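Local coordinates for leucine aminopeptidase (Fimbriiglobus ruber, PDB 7D1B), which probably acts as a zinc-dependent glutaminyl cyclase of the M28 peptidase family, converting N-terminal glutamine of peptides to pyroglutamate, at residues 80-83 with 84-88; 203-206 with 207-210; 235-238 with 239-242; 255-258 with 259-263. One frame throughout, in Å; residues are numbered along the deposited sequence. Where two conformers were deposited one is given.

Contact 1: residues 80-83 with 84-88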
loop_
_atom_site.group_PDB
_atom_site.type_symbol
_atom_site.label_atom_id
_atom_site.label_comp_id
_atom_site.label_asym_id
_atom_site.label_seq_id
_atom_site.Cartn_x
_atom_site.Cartn_y
_atom_site.Cartn_z
ATOM N N VAL A 80 10.673 12.897 -3.998
ATOM C CA VAL A 80 9.531 13.601 -3.416
ATOM C C VAL A 80 9.134 12.958 -2.093
ATOM O O VAL A 80 8.943 13.637 -1.072
ATOM C CB VAL A 80 8.358 13.610 -4.415
ATOM C CG1 VAL A 80 7.077 14.068 -3.735
ATOM C CG2 VAL A 80 8.681 14.478 -5.632
ATOM N N LEU A 81 8.977 11.633 -2.101
ATOM C CA LEU A 81 8.530 10.933 -0.903
ATOM C C LEU A 81 9.563 11.007 0.208
ATOM O O LEU A 81 9.205 11.206 1.379
ATOM C CB LEU A 81 8.208 9.478 -1.234
ATOM C CG LEU A 81 6.967 9.311 -2.119
ATOM C CD1 LEU A 81 6.894 7.906 -2.662
ATOM C CD2 LEU A 81 5.683 9.635 -1.368
ATOM N N THR A 82 10.845 10.831 -0.127
ATOM C CA THR A 82 11.881 10.867 0.897
ATOM C C THR A 82 11.904 12.218 1.586
ATOM O O THR A 82 11.917 12.291 2.822
ATOM C CB THR A 82 13.248 10.538 0.281
ATOM O OG1 THR A 82 13.219 9.202 -0.239
ATOM C CG2 THR A 82 14.374 10.669 1.312
ATOM N N LYS A 83 11.889 13.300 0.798
ATOM C CA LYS A 83 11.913 14.639 1.382
ATOM C C LYS A 83 10.674 14.894 2.229
ATOM O O LYS A 83 10.761 15.470 3.324
ATOM C CB LYS A 83 12.024 15.676 0.269
ATOM C CG LYS A 83 12.033 17.112 0.749
ATOM C CD LYS A 83 12.087 18.090 -0.414
ATOM C CE LYS A 83 12.145 19.531 0.072
ATOM N NZ LYS A 83 12.271 20.487 -1.061
ATOM N N HIS A 84 9.513 14.435 1.763
ATOM C CA HIS A 84 8.280 14.660 2.507
ATOM C C HIS A 84 8.322 13.952 3.860
ATOM O O HIS A 84 8.046 14.550 4.924
ATOM C CB HIS A 84 7.124 14.129 1.668
ATOM C CG HIS A 84 5.796 14.335 2.307
ATOM N ND1 HIS A 84 5.156 15.558 2.305
ATOM C CD2 HIS A 84 5.005 13.487 3.005
ATOM C CE1 HIS A 84 4.014 15.441 2.960
ATOM N NE2 HIS A 84 3.898 14.198 3.396
ATOM N N PHE A 85 8.658 12.662 3.837
ATOM C CA PHE A 85 8.662 11.884 5.069
ATOM C C PHE A 85 9.723 12.386 6.040
ATOM O O PHE A 85 9.464 12.516 7.244
ATOM C CB PHE A 85 8.866 10.399 4.767
ATOM C CG PHE A 85 7.711 9.730 4.045
ATOM C CD1 PHE A 85 6.389 9.965 4.423
ATOM C CD2 PHE A 85 7.957 8.854 2.992
ATOM C CE1 PHE A 85 5.341 9.316 3.774
ATOM C CE2 PHE A 85 6.910 8.221 2.347
ATOM C CZ PHE A 85 5.615 8.453 2.739
ATOM N N GLU A 86 10.932 12.666 5.546
ATOM C CA GLU A 86 11.981 13.166 6.431
ATOM C C GLU A 86 11.600 14.509 7.026
ATOM O O GLU A 86 11.875 14.776 8.207
ATOM C CB GLU A 86 13.302 13.284 5.672
ATOM C CG GLU A 86 13.954 11.934 5.384
ATOM C CD GLU A 86 15.271 12.041 4.641
ATOM O OE1 GLU A 86 15.553 13.087 4.017
ATOM O OE2 GLU A 86 16.033 11.065 4.696
ATOM N N GLY A 87 10.946 15.364 6.235
ATOM C CA GLY A 87 10.570 16.666 6.737
ATOM C C GLY A 87 9.523 16.602 7.818
ATOM O O GLY A 87 9.323 17.589 8.529
ATOM N N LEU A 88 8.840 15.464 7.949
ATOM C CA LEU A 88 7.815 15.292 8.970
ATOM C C LEU A 88 8.260 14.381 10.106
ATOM O O LEU A 88 7.465 14.091 11.009
ATOM C CB LEU A 88 6.504 14.840 8.319
ATOM C CG LEU A 88 5.875 15.970 7.486
ATOM C CD1 LEU A 88 4.832 15.437 6.527
ATOM C CD2 LEU A 88 5.263 17.028 8.406
#
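Leu-81 and Phe-85, one helical turn apart, lie side by side and point the same way, with CB of Leu-81 4.0 Å from CE2 of the Phe-85 ring. Both carry CG beside the backbone N, and for Phe-85 this torsion (chi1 -68°) swings the ring back along the helix until CD2 stands 3.1 Å from Leu-81 O. That same carbonyl accepts the backbone N-H of Phe-85 at 2.9 Å in a nearly straight bond, so one oxygen meets both the main chain and the ring of the residue four positions on. Thr-82 and Glu-86 repeat the pattern on the next flank. The methyl CG2 of Thr-82 is set anti to its own N and rests against the carboxylate carbon, 3.7 Å from Glu-86 CD, while OG1 turns the other way to bond the carbonyl of Gln-78. These pairs belong to the last turns of helix 72-87, whose buried stripe, Leu-81 and Phe-85, packs on helix 153-167 and on strand 108-117 of the central sheet of the M28 fold. Thr-82, Phe-85 and Glu-86 also reach Val-92 of edge strand 91-99. His-84 leaves the helix on another side: its CB sits 3.3 Å from Val-80 O, and its NE2 is held by the carbonyl of Met-164, with Tyr-57 meeting the imidazole edge-to-face. CD1 of Leu-88 lies over one face of this ring, 3.4 Å above its plane and toward the rim. On the exposed flank the carbonyl of Lys-83 receives Gly-87 N at 2.9 Å.

Contact 2: residues 203-206 with 207-210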
loop_
_atom_site.group_PDB
_atom_site.type_symbol
_atom_site.label_atom_id
_atom_site.label_comp_id
_atom_site.label_asym_id
_atom_site.label_seq_id
_atom_site.Cartn_x
_atom_site.Cartn_y
_atom_site.Cartn_z
ATOM N N LYS A 203 6.369 -11.393 -14.191
ATOM C CA LYS A 203 6.292 -11.693 -12.767
ATOM C C LYS A 203 5.890 -10.478 -11.941
ATOM O O LYS A 203 6.334 -9.359 -12.205
ATOM C CB LYS A 203 7.677 -12.174 -12.315
ATOM C CG LYS A 203 7.774 -12.475 -10.834
ATOM C CD LYS A 203 9.099 -13.144 -10.461
ATOM C CE LYS A 203 9.372 -13.043 -8.947
ATOM N NZ LYS A 203 8.279 -13.632 -8.112
ATOM N N TYR A 204 5.101 -10.729 -10.901
ATOM C CA TYR A 204 4.638 -9.739 -9.933
ATOM C C TYR A 204 5.438 -9.832 -8.635
ATOM O O TYR A 204 6.070 -10.850 -8.334
ATOM C CB TYR A 204 3.161 -10.002 -9.610
ATOM C CG TYR A 204 2.197 -9.664 -10.705
ATOM C CD1 TYR A 204 2.077 -10.457 -11.840
ATOM C CD2 TYR A 204 1.347 -8.568 -10.570
ATOM C CE1 TYR A 204 1.150 -10.142 -12.837
ATOM C CE2 TYR A 204 0.433 -8.243 -11.547
ATOM C CZ TYR A 204 0.326 -9.035 -12.672
ATOM O OH TYR A 204 -0.609 -8.676 -13.617
ATOM N N PHE A 205 5.372 -8.754 -7.849
ATOM C CA PHE A 205 5.711 -8.785 -6.422
ATOM C C PHE A 205 7.206 -8.804 -6.113
ATOM O O PHE A 205 7.606 -9.300 -5.052
ATOM C CB PHE A 205 4.990 -9.911 -5.645
ATOM C CG PHE A 205 3.536 -10.021 -5.983
ATOM C CD1 PHE A 205 2.717 -8.889 -5.970
ATOM C CD2 PHE A 205 2.986 -11.240 -6.354
ATOM C CE1 PHE A 205 1.387 -8.979 -6.329
ATOM C CE2 PHE A 205 1.642 -11.344 -6.708
ATOM C CZ PHE A 205 0.849 -10.218 -6.709
ATOM N N PHE A 206 8.048 -8.206 -6.961
ATOM C CA PHE A 206 9.479 -8.208 -6.656
ATOM C C PHE A 206 9.786 -7.516 -5.335
ATOM O O PHE A 206 10.605 -8.003 -4.546
ATOM C CB PHE A 206 10.262 -7.528 -7.768
ATOM C CG PHE A 206 10.382 -8.334 -9.029
ATOM C CD1 PHE A 206 11.143 -9.501 -9.057
ATOM C CD2 PHE A 206 9.790 -7.891 -10.207
ATOM C CE1 PHE A 206 11.295 -10.228 -10.247
ATOM C CE2 PHE A 206 9.949 -8.607 -11.386
ATOM C CZ PHE A 206 10.697 -9.763 -11.399
ATOM N N GLY A 207 9.163 -6.361 -5.087
ATOM C CA GLY A 207 9.489 -5.581 -3.900
ATOM C C GLY A 207 9.030 -6.223 -2.606
ATOM O O GLY A 207 9.782 -6.276 -1.630
ATOM N N SER A 208 7.783 -6.722 -2.569
ATOM C CA SER A 208 7.335 -7.362 -1.341
ATOM C C SER A 208 8.093 -8.658 -1.074
ATOM O O SER A 208 8.400 -8.969 0.081
ATOM C CB SER A 208 5.818 -7.555 -1.336
ATOM O OG SER A 208 5.364 -8.308 -2.454
ATOM N N GLU A 209 8.417 -9.423 -2.126
ATOM C CA GLU A 209 9.215 -10.632 -1.924
ATOM C C GLU A 209 10.594 -10.278 -1.395
ATOM O O GLU A 209 11.094 -10.939 -0.475
ATOM C CB GLU A 209 9.283 -11.451 -3.210
ATOM C CG GLU A 209 7.929 -12.078 -3.483
ATOM C CD GLU A 209 7.838 -12.853 -4.774
ATOM O OE1 GLU A 209 8.870 -13.047 -5.440
ATOM O OE2 GLU A 209 6.715 -13.286 -5.111
ATOM N N HIS A 210 11.213 -9.219 -1.935
ATOM C CA HIS A 210 12.530 -8.806 -1.464
ATOM C C HIS A 210 12.473 -8.399 0.003
ATOM O O HIS A 210 13.311 -8.812 0.816
ATOM C CB HIS A 210 13.054 -7.653 -2.315
ATOM C CG HIS A 210 14.423 -7.206 -1.921
ATOM N ND1 HIS A 210 15.557 -7.850 -2.360
ATOM C CD2 HIS A 210 14.841 -6.192 -1.127
ATOM C CE1 HIS A 210 16.618 -7.253 -1.848
ATOM N NE2 HIS A 210 16.214 -6.251 -1.091
HETATM O O HOH W 1 5.822 -13.473 -7.741
#
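Lys-203 and Glu-209 reach for each other from opposite directions and close a salt bridge across the start of a helix, NZ of Lys-203 lying 2.8 Å from OE1 of Glu-209. The ammonium meets that oxygen on its syn side, 20° out of the carboxylate plane. An otherwise extended lysine chain makes this possible by bending only at its last torsion (chi4 57°), which turns NZ to the carboxylate. On this looser, hydrated side a water joins three groups: it accepts from Lys-203 NZ and donates to Tyr-204 O, 2.7 Å away, and to Glu-209 OE2, 2.8 Å away. Both carboxylate oxygens are thus engaged, which should limit rotation of the group. Phe-205 occupies the N-cap position of helix 206-218, which follows the sheet strand 178-184 through a long loop of the M28 fold, and its carbonyl receives Glu-209 N at 3.0 Å in the first turn. The packed side begins here. CB of Phe-205 lies 3.6 Å from Ser-208 OG, whose hydroxyl is bonded to Asp-286, and CB of Tyr-204 sits over the centre of the Phe-205 ring, 3.4 Å above its plane. The Tyr-204 side chain itself extends to within about 4 Å of that of the zinc ligand Glu-188, and its hydroxyl is hydrogen-bonded to Arg-134. Phe-206 packs on Val-99 and Met-110 of two neighbouring strands, while its carbonyl takes the N-H of His-210 at 2.9 Å. The imidazole of His-210 turns outward from this turn to stack on Phe-97.

Contact 3: residues 235-238 with 239-242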
loop_
_atom_site.group_PDB
_atom_site.type_symbol
_atom_site.label_atom_id
_atom_site.label_comp_id
_atom_site.label_asym_id
_atom_site.label_seq_id
_atom_site.Cartn_x
_atom_site.Cartn_y
_atom_site.Cartn_z
ATOM N N PHE A 235 -8.278 1.188 -3.047
ATOM C CA PHE A 235 -9.057 1.390 -1.831
ATOM C C PHE A 235 -9.665 2.772 -1.717
ATOM O O PHE A 235 -10.415 3.000 -0.768
ATOM C CB PHE A 235 -8.171 1.177 -0.583
ATOM C CG PHE A 235 -7.170 2.269 -0.388
ATOM C CD1 PHE A 235 -5.941 2.224 -1.021
ATOM C CD2 PHE A 235 -7.460 3.372 0.410
ATOM C CE1 PHE A 235 -5.035 3.271 -0.911
ATOM C CE2 PHE A 235 -6.554 4.421 0.535
ATOM C CZ PHE A 235 -5.334 4.359 -0.118
ATOM N N ALA A 236 -9.336 3.709 -2.610
ATOM C CA ALA A 236 -9.566 5.120 -2.348
ATOM C C ALA A 236 -10.681 5.720 -3.185
ATOM O O ALA A 236 -10.916 6.929 -3.096
ATOM C CB ALA A 236 -8.268 5.907 -2.546
ATOM N N HIS A 237 -11.362 4.914 -3.991
ATOM C CA HIS A 237 -12.438 5.416 -4.837
ATOM C C HIS A 237 -13.718 5.656 -4.038
ATOM O O HIS A 237 -13.940 5.107 -2.949
ATOM C CB HIS A 237 -12.690 4.458 -6.005
ATOM C CG HIS A 237 -12.825 3.030 -5.601
ATOM N ND1 HIS A 237 -11.760 2.291 -5.125
ATOM C CD2 HIS A 237 -13.890 2.192 -5.632
ATOM C CE1 HIS A 237 -12.168 1.056 -4.887
ATOM N NE2 HIS A 237 -13.455 0.969 -5.184
ATOM N N ASP A 238 -14.579 6.488 -4.616
ATOM C CA ASP A 238 -15.846 6.869 -4.001
ATOM C C ASP A 238 -16.753 5.649 -3.883
ATOM O O ASP A 238 -17.050 4.993 -4.880
ATOM C CB ASP A 238 -16.479 7.919 -4.918
ATOM C CG ASP A 238 -17.710 8.562 -4.333
ATOM O OD1 ASP A 238 -17.923 8.511 -3.108
ATOM O OD2 ASP A 238 -18.462 9.168 -5.127
ATOM N N GLY A 239 -17.224 5.354 -2.674
ATOM C CA GLY A 239 -18.124 4.229 -2.515
ATOM C C GLY A 239 -17.435 2.886 -2.548
ATOM O O GLY A 239 -18.100 1.866 -2.766
ATOM N N ALA A 240 -16.123 2.849 -2.306
ATOM C CA ALA A 240 -15.389 1.590 -2.329
ATOM C C ALA A 240 -16.029 0.557 -1.407
ATOM O O ALA A 240 -16.568 0.886 -0.340
ATOM C CB ALA A 240 -13.944 1.833 -1.882
ATOM N N ARG A 241 -15.958 -0.701 -1.826
ATOM C CA ARG A 241 -16.427 -1.838 -1.040
ATOM C C ARG A 241 -15.205 -2.645 -0.617
ATOM O O ARG A 241 -14.682 -3.451 -1.394
ATOM C CB ARG A 241 -17.415 -2.671 -1.855
ATOM C CG ARG A 241 -17.879 -3.922 -1.144
ATOM C CD ARG A 241 -18.840 -4.744 -2.039
ATOM N NE ARG A 241 -19.033 -6.097 -1.508
ATOM C CZ ARG A 241 -18.196 -7.116 -1.715
ATOM N NH1 ARG A 241 -17.130 -6.959 -2.487
ATOM N NH2 ARG A 241 -18.424 -8.290 -1.142
ATOM N N LEU A 242 -14.721 -2.391 0.599
ATOM C CA LEU A 242 -13.511 -3.030 1.130
ATOM C C LEU A 242 -13.955 -4.294 1.850
ATOM O O LEU A 242 -14.312 -4.275 3.028
ATOM C CB LEU A 242 -12.726 -2.066 2.026
ATOM C CG LEU A 242 -12.323 -0.734 1.377
ATOM C CD1 LEU A 242 -11.620 0.152 2.395
ATOM C CD2 LEU A 242 -11.464 -0.939 0.126
#
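The backbone reverses in a type II beta turn from His-237 to Ala-240, leaving the two segments running 160° apart. Its closing bond, Ala-240 N to His-237 O at 3.2 Å, is bent, with an N-H...O angle of 142°, and the donor stands above the carbonyl plane. Gly-239 holds the third position with positive phi. Inside the turn the methyl of Ala-240 lies over one face of the His-237 imidazole, a CH-pi contact with CB 3.6 Å from the ring centroid and displaced toward NE2. The ring reaches this methyl because CG of His-237 sits between the backbone N and the carbonyl carbon (chi1 49°), folding the imidazole back over the turn. Both its nitrogens are engaged: ND1 with the side-chain amide of Asn-154, NE2 with the carboxylate of Asp-302, an arrangement that should fix its rotation. Further down the two arms, CD2 of Leu-242 packs against Phe-235, 3.9 Å from its CA and 4.0 Å from its CB, while the phenyl ring turns away to meet Ala-158 and Leu-162 of helix 153-167. The nearest side-chain atom of Phe-235 is about 11 Å from the zinc ion. Asp-238 and Gly-239 form the exposed tip, where a glycerol, probably from the crystallisation liquor, accepts the Gly-239 N-H. The whole is a beta-turn loop linking sheet strand 225-232 to the short strand 242-244 of the M28 fold.

Contact 4: residues 255-258 with 259-263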
loop_
_atom_site.group_PDB
_atom_site.type_symbol
_atom_site.label_atom_id
_atom_site.label_comp_id
_atom_site.label_asym_id
_atom_site.label_seq_id
_atom_site.Cartn_x
_atom_site.Cartn_y
_atom_site.Cartn_z
ATOM N N LEU A 255 -6.089 -9.669 12.885
ATOM C CA LEU A 255 -5.868 -8.363 12.277
ATOM C C LEU A 255 -7.123 -7.907 11.542
ATOM O O LEU A 255 -7.551 -6.758 11.691
ATOM C CB LEU A 255 -4.642 -8.433 11.357
ATOM C CG LEU A 255 -3.843 -7.150 11.149
ATOM C CD1 LEU A 255 -2.646 -7.475 10.281
ATOM C CD2 LEU A 255 -4.614 -5.992 10.590
ATOM N N VAL A 256 -7.733 -8.800 10.751
ATOM C CA VAL A 256 -8.996 -8.454 10.109
ATOM C C VAL A 256 -10.012 -8.012 11.156
ATOM O O VAL A 256 -10.681 -6.978 11.012
ATOM C CB VAL A 256 -9.532 -9.628 9.266
ATOM C CG1 VAL A 256 -10.904 -9.277 8.706
ATOM C CG2 VAL A 256 -8.585 -9.973 8.123
ATOM N N ALA A 257 -10.162 -8.803 12.231
ATOM C CA ALA A 257 -11.149 -8.448 13.252
ATOM C C ALA A 257 -10.877 -7.065 13.835
ATOM O O ALA A 257 -11.802 -6.263 13.999
ATOM C CB ALA A 257 -11.171 -9.503 14.361
ATOM N N GLU A 258 -9.622 -6.770 14.187
ATOM C CA GLU A 258 -9.301 -5.459 14.760
ATOM C C GLU A 258 -9.591 -4.338 13.782
ATOM O O GLU A 258 -10.159 -3.310 14.161
ATOM C CB GLU A 258 -7.836 -5.396 15.187
ATOM C CG GLU A 258 -7.564 -6.177 16.448
ATOM C CD GLU A 258 -6.150 -6.036 16.965
ATOM O OE1 GLU A 258 -5.293 -5.456 16.261
ATOM O OE2 GLU A 258 -5.894 -6.501 18.103
ATOM N N LEU A 259 -9.180 -4.504 12.518
ATOM C CA LEU A 259 -9.345 -3.426 11.551
ATOM C C LEU A 259 -10.816 -3.146 11.294
ATOM O O LEU A 259 -11.242 -1.985 11.256
ATOM C CB LEU A 259 -8.663 -3.804 10.255
ATOM C CG LEU A 259 -7.182 -3.681 10.101
ATOM C CD1 LEU A 259 -6.858 -4.276 8.747
ATOM C CD2 LEU A 259 -6.736 -2.214 10.158
ATOM N N TRP A 260 -11.598 -4.198 11.086
ATOM C CA TRP A 260 -13.016 -3.997 10.827
ATOM C C TRP A 260 -13.751 -3.524 12.082
ATOM O O TRP A 260 -14.713 -2.752 11.980
ATOM C CB TRP A 260 -13.648 -5.261 10.220
ATOM C CG TRP A 260 -13.620 -5.318 8.703
ATOM C CD1 TRP A 260 -14.716 -5.271 7.884
ATOM C CD2 TRP A 260 -12.474 -5.447 7.829
ATOM N NE1 TRP A 260 -14.328 -5.351 6.565
ATOM C CE2 TRP A 260 -12.965 -5.463 6.503
ATOM C CE3 TRP A 260 -11.093 -5.575 8.036
ATOM C CZ2 TRP A 260 -12.123 -5.588 5.389
ATOM C CZ3 TRP A 260 -10.261 -5.683 6.926
ATOM C CH2 TRP A 260 -10.777 -5.690 5.615
ATOM N N ARG A 261 -13.288 -3.917 13.280
ATOM C CA ARG A 261 -13.852 -3.375 14.512
ATOM C C ARG A 261 -13.597 -1.874 14.592
ATOM O O ARG A 261 -14.511 -1.081 14.878
ATOM C CB ARG A 261 -13.248 -4.118 15.714
ATOM C CG ARG A 261 -13.868 -3.743 17.052
ATOM C CD ARG A 261 -13.218 -4.484 18.213
ATOM N NE ARG A 261 -13.373 -5.932 18.028
ATOM C CZ ARG A 261 -12.378 -6.820 17.923
ATOM N NH1 ARG A 261 -11.114 -6.452 18.073
ATOM N NH2 ARG A 261 -12.668 -8.094 17.672
ATOM N N VAL A 262 -12.352 -1.457 14.349
ATOM C CA VAL A 262 -12.052 -0.023 14.334
ATOM C C VAL A 262 -12.903 0.700 13.293
ATOM O O VAL A 262 -13.432 1.782 13.557
ATOM C CB VAL A 262 -10.546 0.217 14.126
ATOM C CG1 VAL A 262 -10.255 1.682 13.860
ATOM C CG2 VAL A 262 -9.760 -0.258 15.338
ATOM N N ALA A 263 -13.045 0.118 12.087
ATOM C CA ALA A 263 -13.861 0.750 11.057
ATOM C C ALA A 263 -15.286 0.971 11.541
ATOM O O ALA A 263 -15.907 1.993 11.220
ATOM C CB ALA A 263 -13.853 -0.088 9.783
#
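Leu-255 and Leu-259 point the same way from successive turns, and their methyl ends press tightly, CD2 of Leu-255 lying 3.4 Å from CD1 of Leu-259; Leu-259 was deposited in two conformers, so this tight approach is doubtful. Next along the helix, Val-256 sets CG1 anti to its own N (chi1 175°), which carries that methyl over one face of the Trp-260 indole. The contact is off-centre, with CG1 3.8 Å from CE3 at the rim. The carbonyl O of Val-256 accepts Trp-260 N at 2.9 Å and also lies 3.3 Å from CE3 of Trp-260. On the outer side Arg-261 bends at chi3 (-60°) and brings its guanidinium back over the helix, so that Ala-257 O lies over the centre of one face, 4.0 Å above the plane. Although Glu-258 lies nearby, its OE2 stays 5.2 Å from Arg-261 NH1, too far for a salt bridge, so any attraction is probably weak; the carboxylate and guanidinium planes are 75° apart. These residues belong to helix 253-266, whose buried side lies on edge strand 297-300 of the M28 sheet: Leu-255, Val-256, Leu-259 and Trp-260 all touch Val-298. Trp-333 of helix 320-336 packs against both leucines. The indole is positioned by its NE1 bond to the carbonyl of Val-272 and by Phe-271, which meets it edge-to-face. Glu-258 OE1 is held by the side-chain amide of Gln-337 and by a glycerol, probably from the crystallisation liquor.

How the contacts relate
All four contacts are local and none closes a long loop; along the chain they follow in series without nesting or crossing. Contact 1 comes first, within helix 72-87 near its end, before strand 91-99, one of the two outermost strands of the sheet. Contact 2 marks the passage from the loop after strand 178-184 into the start of helix 206-218, its centre about 24 Å from that of contact 1. Contact 3, at a beta turn, reverses the loop after strand 225-232, on the opposite side of the chain's centre from contact 2. Contact 4 follows within helix 253-266. Contacts 3 and 4 touch: Leu-242 O packs 3.5 Å from Trp-260 CZ2. Contacts 1 and 3 share helix 153-167 as a neighbour; contacts 3 and 4 share helix 320-336.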